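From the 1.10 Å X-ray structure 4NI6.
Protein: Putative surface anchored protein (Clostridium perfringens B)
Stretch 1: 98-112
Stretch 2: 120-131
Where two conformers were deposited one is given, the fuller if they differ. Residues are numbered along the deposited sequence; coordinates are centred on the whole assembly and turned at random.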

# COMPACT_ATOMS: atom_id res chain seq x y z
N TYR A 98 -7.74 -9.11 2.03
CA TYR A 98 -7.56 -7.70 1.66
C TYR A 98 -6.14 -7.47 1.19
O TYR A 98 -5.22 -8.03 1.71
N VAL A 99 -5.98 -6.56 0.22
CA VAL A 99 -4.65 -6.22 -0.32
C VAL A 99 -4.48 -4.71 -0.40
O VAL A 99 -5.41 -3.98 -0.68
N VAL A 100 -3.25 -4.29 -0.13
CA VAL A 100 -2.89 -2.87 -0.22
C VAL A 100 -2.28 -2.52 -1.57
O VAL A 100 -1.40 -3.25 -2.04
N PHE A 101 -2.86 -1.50 -2.19
CA PHE A 101 -2.32 -0.87 -3.40
C PHE A 101 -1.65 0.46 -3.01
O PHE A 101 -2.13 1.16 -2.12
N GLU A 102 -0.59 0.85 -3.74
CA GLU A 102 0.08 2.15 -3.52
C GLU A 102 0.39 2.81 -4.86
O GLU A 102 0.73 2.12 -5.82
N ASN A 103 0.15 4.11 -4.92
CA ASN A 103 0.42 4.91 -6.10
C ASN A 103 1.10 6.19 -5.65
O ASN A 103 0.54 6.99 -4.90
N ALA A 104 2.30 6.43 -6.19
CA ALA A 104 3.06 7.66 -5.88
C ALA A 104 3.13 8.51 -7.15
O ALA A 104 3.60 8.04 -8.19
N GLU A 105 2.63 9.72 -7.07
CA GLU A 105 2.64 10.63 -8.20
C GLU A 105 3.41 11.90 -7.81
O GLU A 105 3.06 12.57 -6.83
N SER A 106 4.40 12.31 -8.60
CA SER A 106 5.15 13.51 -8.20
C SER A 106 4.26 14.74 -8.22
O SER A 106 3.33 14.84 -9.04
N VAL A 107 4.56 15.70 -7.34
CA VAL A 107 3.85 16.96 -7.31
C VAL A 107 4.21 17.84 -8.52
O VAL A 107 3.33 18.47 -9.12
N GLU A 108 5.49 17.83 -8.87
CA GLU A 108 6.02 18.60 -10.00
C GLU A 108 6.08 17.75 -11.27
O GLU A 108 6.16 16.52 -11.20
N ASN A 109 6.09 18.42 -12.42
CA ASN A 109 6.43 17.73 -13.66
C ASN A 109 7.90 17.33 -13.64
O ASN A 109 8.77 18.18 -13.40
N LEU A 110 8.18 16.06 -13.90
CA LEU A 110 9.54 15.54 -13.85
C LEU A 110 9.93 14.78 -15.12
O LEU A 110 11.09 14.39 -15.26
N ILE A 111 8.99 14.65 -16.06
CA ILE A 111 9.18 13.87 -17.30
C ILE A 111 8.63 14.63 -18.52
O ILE A 111 7.66 15.38 -18.41
N ASP A 112 9.31 14.52 -19.66
CA ASP A 112 8.78 15.07 -20.92
C ASP A 112 8.09 14.00 -21.76
O ASP A 112 8.74 13.06 -22.23
N ASP A 120 6.51 18.03 -18.80
CA ASP A 120 5.07 18.23 -18.94
C ASP A 120 4.25 17.15 -18.23
O ASP A 120 3.01 17.19 -18.25
N THR A 121 4.93 16.21 -17.55
CA THR A 121 4.30 15.01 -17.02
C THR A 121 4.87 14.70 -15.65
O THR A 121 6.05 14.83 -15.41
N LYS A 122 3.98 14.30 -14.74
CA LYS A 122 4.36 13.86 -13.39
C LYS A 122 4.87 12.40 -13.44
O LYS A 122 4.39 11.59 -14.24
N GLN A 123 5.92 12.10 -12.67
CA GLN A 123 6.39 10.73 -12.51
C GLN A 123 5.38 9.95 -11.67
O GLN A 123 5.04 10.38 -10.57
N VAL A 124 4.86 8.85 -12.21
CA VAL A 124 3.93 7.97 -11.46
C VAL A 124 4.63 6.65 -11.34
O VAL A 124 5.01 6.04 -12.33
N VAL A 125 4.69 6.15 -10.11
CA VAL A 125 5.24 4.84 -9.83
C VAL A 125 4.26 4.16 -8.87
O VAL A 125 3.81 4.74 -7.88
N LYS A 126 3.86 2.95 -9.22
CA LYS A 126 2.79 2.31 -8.48
C LYS A 126 3.06 0.85 -8.21
O LYS A 126 3.92 0.24 -8.84
N HIS A 127 2.34 0.30 -7.24
CA HIS A 127 2.37 -1.14 -6.99
C HIS A 127 0.98 -1.57 -6.58
O HIS A 127 0.53 -1.29 -5.46
N GLU A 128 0.24 -2.03 -7.57
CA GLU A 128 -1.18 -2.35 -7.44
C GLU A 128 -1.43 -3.79 -7.90
O GLU A 128 -2.07 -4.03 -8.92
N ASP A 129 -0.92 -4.74 -7.11
CA ASP A 129 -0.91 -6.14 -7.50
C ASP A 129 -1.71 -6.95 -6.49
O ASP A 129 -1.28 -7.20 -5.35
N LYS A 130 -2.89 -7.39 -6.91
CA LYS A 130 -3.78 -8.12 -6.03
C LYS A 130 -3.28 -9.53 -5.70
O LYS A 130 -3.80 -10.14 -4.78
N ASN A 131 -2.21 -9.97 -6.35
CA ASN A 131 -1.59 -11.26 -6.09
C ASN A 131 -0.33 -11.17 -5.22
O ASN A 131 0.32 -12.19 -4.96

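An antiparallel strand pair joins its backbones in a ladder and divides its side chains between two faces, and the pairing of 98-106 with 121-127 is a compact example. Paired amides and carbonyls set the register: Glu102 N to His127 O is 3.0 Å and His127 N to Glu102 O 2.8 Å, and the pattern repeats two residues on, with Ala104 N to Val125 O at 2.8 Å and Val125 N to Ala104 O at 2.9 Å. Side chains of such pairs share a face, so Glu102, Ala104, Val125 and His127 lie on one side of the sheet, while Asn103, Glu105, Val124 and Lys126 occupy the other. The acid of Glu102 (chi1 m, chi2 m) nevertheless leads away from the partner strand.

Apolar contacts gather toward both ends of the pairing. Phe101, chi1 m with chi2 near 6°, sets its ring beneath Glu128, whose CB stands 3.8 Å from the ring centroid and nearly along its normal, a CH-pi contact over the face. Phe101 CE1 also reaches Lys130 N at 3.8 Å. Val99 (p) points toward the other stretch, its CG2 3.6 Å from Asp129 O and its CG1 4.0 Å from Lys130 CA. At the far end Ile111 (m, t) extends CD1 to 4.1 Å from CB of Gln123, and its CB lies 4.2 Å from CB of Thr121 (m). Gln123 (t, t) points toward the first stretch, although its amide group finds its hydrogen bonds elsewhere in the structure.

Polar side chains supplement the ladder. Lys126, with chi1 p and chi3 p, brings NZ within 3.1 Å of Asn103 OD1, a weak hydrogen bond. Glu105 (t, t) places OE2 4.2 Å from Lys122 NZ, too far for a salt bridge, yet 3.4 Å from Lys122 CD, so the lysine's aliphatic chain makes the closer contact. Ser106, in rotamer p, works at the corner: its OG accepts from Gln123 N at 2.9 Å and donates to Glu108 O at 2.7 Å, linking the turn to the partner strand. Not every approach is favourable, for Asp112 OD1 and Asp120 OD2, two like charges, stand 3.6 Å apart.

Three waters add links between the stretches. Water 1 accepts from Asp129 N at 2.9 Å and lies 2.9 Å from Val100 O; water 2 lies 2.8 Å from Val100 O and 2.9 Å from His127 O. Water 3 joins Val107 O, at 2.5 Å, to Lys122 NZ, at 3.1 Å.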

# COMPACT_ATOMS: atom_id res chain seq x y z
CB TYR A 98 -7.83 -6.76 2.84
CG TYR A 98 -9.23 -6.95 3.42
CD1 TYR A 98 -9.51 -7.96 4.38
CD2 TYR A 98 -10.28 -6.18 3.00
CE1 TYR A 98 -10.81 -8.21 4.84
CE2 TYR A 98 -11.57 -6.43 3.42
CZ TYR A 98 -11.82 -7.42 4.36
OH TYR A 98 -13.09 -7.60 4.85
CB VAL A 99 -4.44 -6.91 -1.69
CG1 VAL A 99 -5.42 -6.42 -2.75
CG2 VAL A 99 -3.00 -6.79 -2.20
CB VAL A 100 -1.91 -2.46 0.88
CG1 VAL A 100 -1.52 -0.99 0.76
CG2 VAL A 100 -2.50 -2.73 2.26
CB PHE A 101 -3.47 -0.56 -4.33
CG PHE A 101 -4.03 -1.73 -5.10
CD1 PHE A 101 -3.60 -3.03 -4.89
CD2 PHE A 101 -5.02 -1.49 -6.04
CE1 PHE A 101 -4.15 -4.09 -5.60
CE2 PHE A 101 -5.58 -2.54 -6.77
CZ PHE A 101 -5.15 -3.84 -6.54
CB GLU A 102 1.40 1.95 -2.79
CG GLU A 102 1.29 1.47 -1.36
CD GLU A 102 0.78 2.49 -0.35
OE1 GLU A 102 0.63 2.10 0.85
OE2 GLU A 102 0.40 3.61 -0.71
CB ASN A 103 -0.90 5.23 -6.74
CG ASN A 103 -0.75 5.94 -8.06
OD1 ASN A 103 -0.84 5.32 -9.12
ND2 ASN A 103 -0.48 7.23 -8.01
CB ALA A 104 4.48 7.33 -5.46
CB GLU A 105 1.22 11.02 -8.57
CG GLU A 105 1.13 12.05 -9.71
CD GLU A 105 -0.25 12.68 -9.78
OE1 GLU A 105 -0.76 13.17 -8.75
OE2 GLU A 105 -0.82 12.67 -10.88
CB SER A 106 6.40 13.70 -9.07
OG SER A 106 6.07 13.94 -10.44
CB VAL A 107 4.13 17.72 -6.00
CG1 VAL A 107 3.53 19.12 -6.03
CG2 VAL A 107 3.58 16.94 -4.80
CB GLU A 108 7.42 19.11 -9.66
CG GLU A 108 7.50 19.88 -8.35
CD GLU A 108 6.82 21.23 -8.42
OE1 GLU A 108 6.54 21.80 -7.35
OE2 GLU A 108 6.62 21.74 -9.55
CB ASN A 109 6.12 18.62 -14.88
CG ASN A 109 4.63 18.77 -15.13
OD1 ASN A 109 3.84 17.87 -14.85
ND2 ASN A 109 4.23 19.92 -15.66
CB LEU A 110 9.71 14.62 -12.63
CG LEU A 110 9.53 15.24 -11.24
CD1 LEU A 110 9.59 14.14 -10.18
CD2 LEU A 110 10.60 16.29 -10.97
CB ILE A 111 8.46 12.51 -17.20
CG1 ILE A 111 9.14 11.61 -16.16
CG2 ILE A 111 8.40 11.82 -18.57
CD1 ILE A 111 8.37 10.35 -15.85
CB ASP A 112 9.91 15.74 -21.71
CG ASP A 112 9.43 16.39 -23.00
OD1 ASP A 112 8.26 16.16 -23.42
OD2 ASP A 112 10.24 17.11 -23.62
CB ASP A 120 4.62 18.33 -20.39
CG ASP A 120 4.96 17.10 -21.22
OD1 ASP A 120 5.19 16.01 -20.66
OD2 ASP A 120 4.95 17.22 -22.46
CB THR A 121 4.50 13.79 -17.96
OG1 THR A 121 3.92 14.08 -19.24
CG2 THR A 121 3.86 12.56 -17.39
CB LYS A 122 3.15 13.97 -12.42
CG LYS A 122 2.55 15.37 -12.24
CD LYS A 122 1.22 15.37 -11.47
CE LYS A 122 0.52 16.74 -11.50
NZ LYS A 122 -0.78 16.83 -10.76
CB GLN A 123 7.73 10.70 -11.79
CG GLN A 123 8.29 9.28 -11.73
CD GLN A 123 9.59 9.19 -10.99
OE1 GLN A 123 9.88 9.98 -10.11
NE2 GLN A 123 10.36 8.18 -11.31
CB VAL A 124 2.61 7.83 -12.25
CG1 VAL A 124 1.74 6.74 -11.61
CG2 VAL A 124 1.86 9.15 -12.27
CB VAL A 125 6.63 4.95 -9.18
CG1 VAL A 125 7.27 3.58 -9.02
CG2 VAL A 125 7.54 5.82 -10.06
CB LYS A 126 1.49 2.51 -9.22
CG LYS A 126 1.39 1.74 -10.51
CD LYS A 126 0.23 2.25 -11.35
CE LYS A 126 0.35 3.74 -11.59
NZ LYS A 126 -0.92 4.34 -12.10
CB HIS A 127 3.37 -1.46 -5.90
CG HIS A 127 3.60 -2.95 -5.70
ND1 HIS A 127 4.18 -3.73 -6.61
CD2 HIS A 127 3.20 -3.78 -4.68
CE1 HIS A 127 4.15 -5.01 -6.20
NE2 HIS A 127 3.53 -5.04 -5.02
CB GLU A 128 -2.01 -1.35 -8.27
CG GLU A 128 -1.76 0.10 -7.88
CD GLU A 128 -2.55 1.09 -8.72
OE1 GLU A 128 -2.82 0.80 -9.90
OE2 GLU A 128 -2.90 2.16 -8.19
CB ASP A 129 0.54 -6.64 -7.48
CG ASP A 129 0.67 -8.08 -7.92
OD1 ASP A 129 -0.35 -8.78 -8.15
OD2 ASP A 129 1.82 -8.54 -8.03
CB LYS A 130 -5.19 -8.17 -6.62
CG LYS A 130 -5.34 -9.06 -7.84
CD LYS A 130 -6.79 -9.08 -8.29
CE LYS A 130 -6.97 -9.56 -9.71
NZ LYS A 130 -8.25 -9.04 -10.25
CB ASN A 131 -1.32 -12.03 -7.39
CG ASN A 131 -2.59 -12.30 -8.19
OD1 ASN A 131 -2.66 -12.02 -9.39
ND2 ASN A 131 -3.59 -12.83 -7.54
O HOH W 1 -0.21 -4.77 -4.26
O HOH W 2 1.03 -1.97 -2.70
O HOH W 3 0.88 18.55 -8.77